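Local atomic coordinates of centrosomal protein 43 (Homo sapiens, PDB entry 2D68), a protein that is required for anchoring microtubules to the centrosome and for forming cilia, and forms homodimers through its N-terminal domain. Residues 54-63 against 69-78. Numbering follows the deposited sequence.
Sequences RENLARDLGI and TVGGPLLLEV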
loop_
_atom_site.group_PDB
_atom_site.type_symbol
_atom_site.label_atom_id
_atom_site.label_comp_id
_atom_site.label_asym_id
_atom_site.label_seq_id
_atom_site.Cartn_x
_atom_site.Cartn_y
_atom_site.Cartn_z
ATOM N N ARG B 54 -8.098 -8.760 4.468
ATOM C CA ARG B 54 -6.829 -9.042 5.134
ATOM C C ARG B 54 -6.450 -10.533 5.219
ATOM O O ARG B 54 -5.325 -10.899 4.880
ATOM C CB ARG B 54 -6.846 -8.462 6.543
ATOM C CG ARG B 54 -5.554 -8.707 7.308
ATOM C CD ARG B 54 -5.637 -8.172 8.699
ATOM N NE ARG B 54 -4.449 -8.575 9.444
ATOM C CZ ARG B 54 -3.517 -7.743 9.901
ATOM N NH1 ARG B 54 -3.610 -6.434 9.684
ATOM N NH2 ARG B 54 -2.482 -8.247 10.575
ATOM N N GLU B 55 -7.361 -11.385 5.689
ATOM C CA GLU B 55 -6.976 -12.791 5.911
ATOM C C GLU B 55 -6.851 -13.591 4.606
ATOM O O GLU B 55 -6.032 -14.506 4.497
ATOM C CB GLU B 55 -7.918 -13.480 6.907
ATOM C CG GLU B 55 -8.199 -12.665 8.189
ATOM C CD GLU B 55 -6.940 -12.125 8.873
ATOM O OE1 GLU B 55 -5.831 -12.690 8.671
ATOM O OE2 GLU B 55 -7.076 -11.143 9.636
ATOM N N ASN B 56 -7.621 -13.182 3.599
ATOM C CA ASN B 56 -7.469 -13.683 2.234
ATOM C C ASN B 56 -6.050 -13.346 1.745
ATOM O O ASN B 56 -5.321 -14.199 1.228
ATOM C CB ASN B 56 -8.550 -13.029 1.367
ATOM C CG ASN B 56 -8.458 -13.392 -0.101
ATOM O OD1 ASN B 56 -7.394 -13.369 -0.703
ATOM N ND2 ASN B 56 -9.605 -13.661 -0.694
ATOM N N LEU B 57 -5.653 -12.087 1.926
ATOM C CA LEU B 57 -4.324 -11.672 1.499
ATOM C C LEU B 57 -3.227 -12.414 2.251
ATOM O O LEU B 57 -2.258 -12.842 1.640
ATOM C CB LEU B 57 -4.159 -10.167 1.715
ATOM C CG LEU B 57 -5.202 -9.303 1.025
ATOM C CD1 LEU B 57 -4.929 -7.857 1.368
ATOM C CD2 LEU B 57 -5.215 -9.473 -0.468
ATOM N N ALA B 58 -3.384 -12.565 3.567
ATOM C CA ALA B 58 -2.373 -13.262 4.362
ATOM C C ALA B 58 -2.213 -14.702 3.886
ATOM O O ALA B 58 -1.095 -15.194 3.724
ATOM C CB ALA B 58 -2.727 -13.215 5.828
ATOM N N ARG B 59 -3.339 -15.363 3.633
ATOM C CA ARG B 59 -3.316 -16.715 3.068
ATOM C C ARG B 59 -2.528 -16.763 1.751
ATOM O O ARG B 59 -1.660 -17.630 1.559
ATOM C CB ARG B 59 -4.748 -17.230 2.879
ATOM C CG ARG B 59 -4.883 -18.721 2.553
ATOM C CD ARG B 59 -6.363 -19.098 2.343
ATOM N NE ARG B 59 -7.191 -18.422 3.322
ATOM C CZ ARG B 59 -8.165 -17.543 3.069
ATOM N NH1 ARG B 59 -8.540 -17.224 1.829
ATOM N NH2 ARG B 59 -8.791 -16.996 4.096
ATOM N N ASP B 60 -2.800 -15.804 0.868
ATOM C CA ASP B 60 -2.129 -15.699 -0.415
ATOM C C ASP B 60 -0.620 -15.532 -0.260
ATOM O O ASP B 60 0.167 -16.133 -1.001
ATOM C CB ASP B 60 -2.672 -14.491 -1.164
ATOM C CG ASP B 60 -3.469 -14.859 -2.387
ATOM O OD1 ASP B 60 -3.470 -14.019 -3.317
ATOM O OD2 ASP B 60 -4.076 -15.953 -2.435
ATOM N N LEU B 61 -0.228 -14.706 0.706
ATOM C CA LEU B 61 1.174 -14.366 0.942
ATOM C C LEU B 61 1.909 -15.403 1.807
ATOM O O LEU B 61 3.134 -15.345 1.966
ATOM C CB LEU B 61 1.265 -12.994 1.609
ATOM C CG LEU B 61 0.849 -11.792 0.764
ATOM C CD1 LEU B 61 0.538 -10.624 1.655
ATOM C CD2 LEU B 61 1.973 -11.418 -0.204
ATOM N N GLY B 62 1.157 -16.335 2.385
ATOM C CA GLY B 62 1.750 -17.360 3.257
ATOM C C GLY B 62 2.028 -16.857 4.659
ATOM O O GLY B 62 2.768 -17.497 5.431
ATOM N N ILE B 63 1.429 -15.722 5.013
ATOM C CA ILE B 63 1.574 -15.152 6.352
ATOM C C ILE B 63 0.592 -15.798 7.331
ATOM O O ILE B 63 -0.599 -15.917 7.046
ATOM C CB ILE B 63 1.415 -13.610 6.308
ATOM C CG1 ILE B 63 2.588 -13.021 5.507
ATOM C CG2 ILE B 63 1.316 -13.009 7.701
ATOM C CD1 ILE B 63 2.389 -11.584 5.053
ATOM N N THR B 69 1.858 -10.245 14.192
ATOM C CA THR B 69 1.326 -9.649 12.961
ATOM C C THR B 69 0.035 -8.873 13.180
ATOM O O THR B 69 -0.250 -7.909 12.444
ATOM C CB THR B 69 1.053 -10.701 11.857
ATOM O OG1 THR B 69 0.121 -11.676 12.346
ATOM C CG2 THR B 69 2.326 -11.376 11.380
ATOM N N VAL B 70 -0.768 -9.305 14.161
ATOM C CA VAL B 70 -2.127 -8.746 14.336
ATOM C C VAL B 70 -2.151 -7.255 14.657
ATOM O O VAL B 70 -3.156 -6.560 14.369
ATOM C CB VAL B 70 -3.017 -9.553 15.351
ATOM C CG1 VAL B 70 -3.240 -10.958 14.847
ATOM C CG2 VAL B 70 -2.445 -9.532 16.780
ATOM N N GLY B 71 -1.043 -6.776 15.227
ATOM C CA GLY B 71 -0.925 -5.405 15.723
ATOM C C GLY B 71 -0.507 -4.390 14.682
ATOM O O GLY B 71 -0.340 -3.206 14.991
ATOM N N GLY B 72 -0.340 -4.841 13.440
ATOM C CA GLY B 72 0.042 -3.928 12.355
ATOM C C GLY B 72 -0.700 -4.249 11.075
ATOM O O GLY B 72 -1.301 -5.312 10.959
ATOM N N PRO B 73 -0.657 -3.332 10.096
ATOM C CA PRO B 73 -1.261 -3.646 8.802
ATOM C C PRO B 73 -0.444 -4.765 8.158
ATOM O O PRO B 73 0.719 -4.983 8.527
ATOM C CB PRO B 73 -1.119 -2.334 8.007
ATOM C CG PRO B 73 0.141 -1.715 8.611
ATOM C CD PRO B 73 0.025 -2.033 10.094
ATOM N N LEU B 74 -1.039 -5.491 7.225
ATOM C CA LEU B 74 -0.324 -6.603 6.629
ATOM C C LEU B 74 0.946 -6.139 5.894
ATOM O O LEU B 74 1.956 -6.845 5.880
ATOM C CB LEU B 74 -1.265 -7.401 5.724
ATOM C CG LEU B 74 -0.907 -8.863 5.565
ATOM C CD1 LEU B 74 -0.980 -9.590 6.907
ATOM C CD2 LEU B 74 -1.882 -9.487 4.558
ATOM N N LEU B 75 0.904 -4.953 5.281
ATOM C CA LEU B 75 2.092 -4.414 4.598
ATOM C C LEU B 75 3.273 -4.247 5.539
ATOM O O LEU B 75 4.425 -4.288 5.118
ATOM C CB LEU B 75 1.777 -3.076 3.924
ATOM C CG LEU B 75 1.156 -3.164 2.538
ATOM C CD1 LEU B 75 0.704 -1.791 2.045
ATOM C CD2 LEU B 75 2.138 -3.805 1.532
ATOM N N LEU B 76 3.003 -4.051 6.833
ATOM C CA LEU B 76 4.125 -4.004 7.778
ATOM C C LEU B 76 4.908 -5.326 7.763
ATOM O O LEU B 76 6.154 -5.330 7.774
ATOM C CB LEU B 76 3.635 -3.674 9.187
ATOM C CG LEU B 76 4.797 -3.619 10.190
ATOM C CD1 LEU B 76 5.806 -2.569 9.842
ATOM C CD2 LEU B 76 4.253 -3.405 11.599
ATOM N N GLU B 77 4.190 -6.446 7.742
ATOM C CA GLU B 77 4.837 -7.754 7.750
ATOM C C GLU B 77 5.552 -8.019 6.432
ATOM O O GLU B 77 6.674 -8.561 6.395
ATOM C CB GLU B 77 3.807 -8.849 8.031
ATOM C CG GLU B 77 4.445 -10.213 8.256
ATOM C CD GLU B 77 5.235 -10.350 9.563
ATOM O OE1 GLU B 77 5.536 -9.359 10.256
ATOM O OE2 GLU B 77 5.564 -11.500 9.895
ATOM N N VAL B 78 4.913 -7.607 5.350
ATOM C CA VAL B 78 5.539 -7.711 4.028
ATOM C C VAL B 78 6.866 -6.953 4.035
ATOM O O VAL B 78 7.912 -7.489 3.643
ATOM C CB VAL B 78 4.596 -7.205 2.915
ATOM C CG1 VAL B 78 5.341 -7.188 1.592
ATOM C CG2 VAL B 78 3.366 -8.115 2.816
#
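The guanidinium of Arg54 meets Leu74 with one face, where Leu74 CD1 lies 4.0 Å above the plane toward the rim, while backbone carbonyls of 69-78 meet its edge. Gly72 O is held end-on by both terminal nitrogens, 2.9 Å from Arg54 NH1 and more loosely from NH2, with Gly72 O in the plane of the guanidinium. Thr69 O takes a second bond from Arg54 NH2, at 2.9 Å but bent to 132°; this donor stands above the carbonyl plane, and Gly72 N reaches the same oxygen from the opposite face. The group is thus fixed in rotation, bridging the carbonyls of Thr69 and Gly72 in the turn that leads into helix 74-80. An extended chain, CG anti to the backbone N (chi1 -180°), carries it there, and Glu65 and Glu27 make salt bridges to its NE and NH1.

Beside the guanidinium, Leu74 is a knob in the hole formed by Arg54, Leu57, Ala58 and Leu61. Leu74 CD2 lies 3.6 Å from Ala58 N and 3.7 Å from Leu57 CB, with Leu61 CD1 against it as well. After the Schellman turn at Gly62, Ile63 points toward 69-78: Ile63 CG2 touches Thr69 CG2 at 4.1 Å and also reaches Leu74 CD1, while Ile63 CD1 lies 4.0 Å from Glu77 CG. Val78 CG2 meets Leu61 CD1 at 4.0 Å, the two side chains crossing nearly at right angles.

Helix 54-61 and the 74-78 part of helix 74-80 run nearly parallel, 16° apart, within the dimerisation domain. Helix 16-31 packs on Leu57 and Pro73 and supplies Glu27, which also accepts a hydrogen bond from Leu74 N; at the dimer interface Val78 meets Val78 of the second subunit, and Trp82 NE1 of that subunit donates a hydrogen bond to Leu61 O.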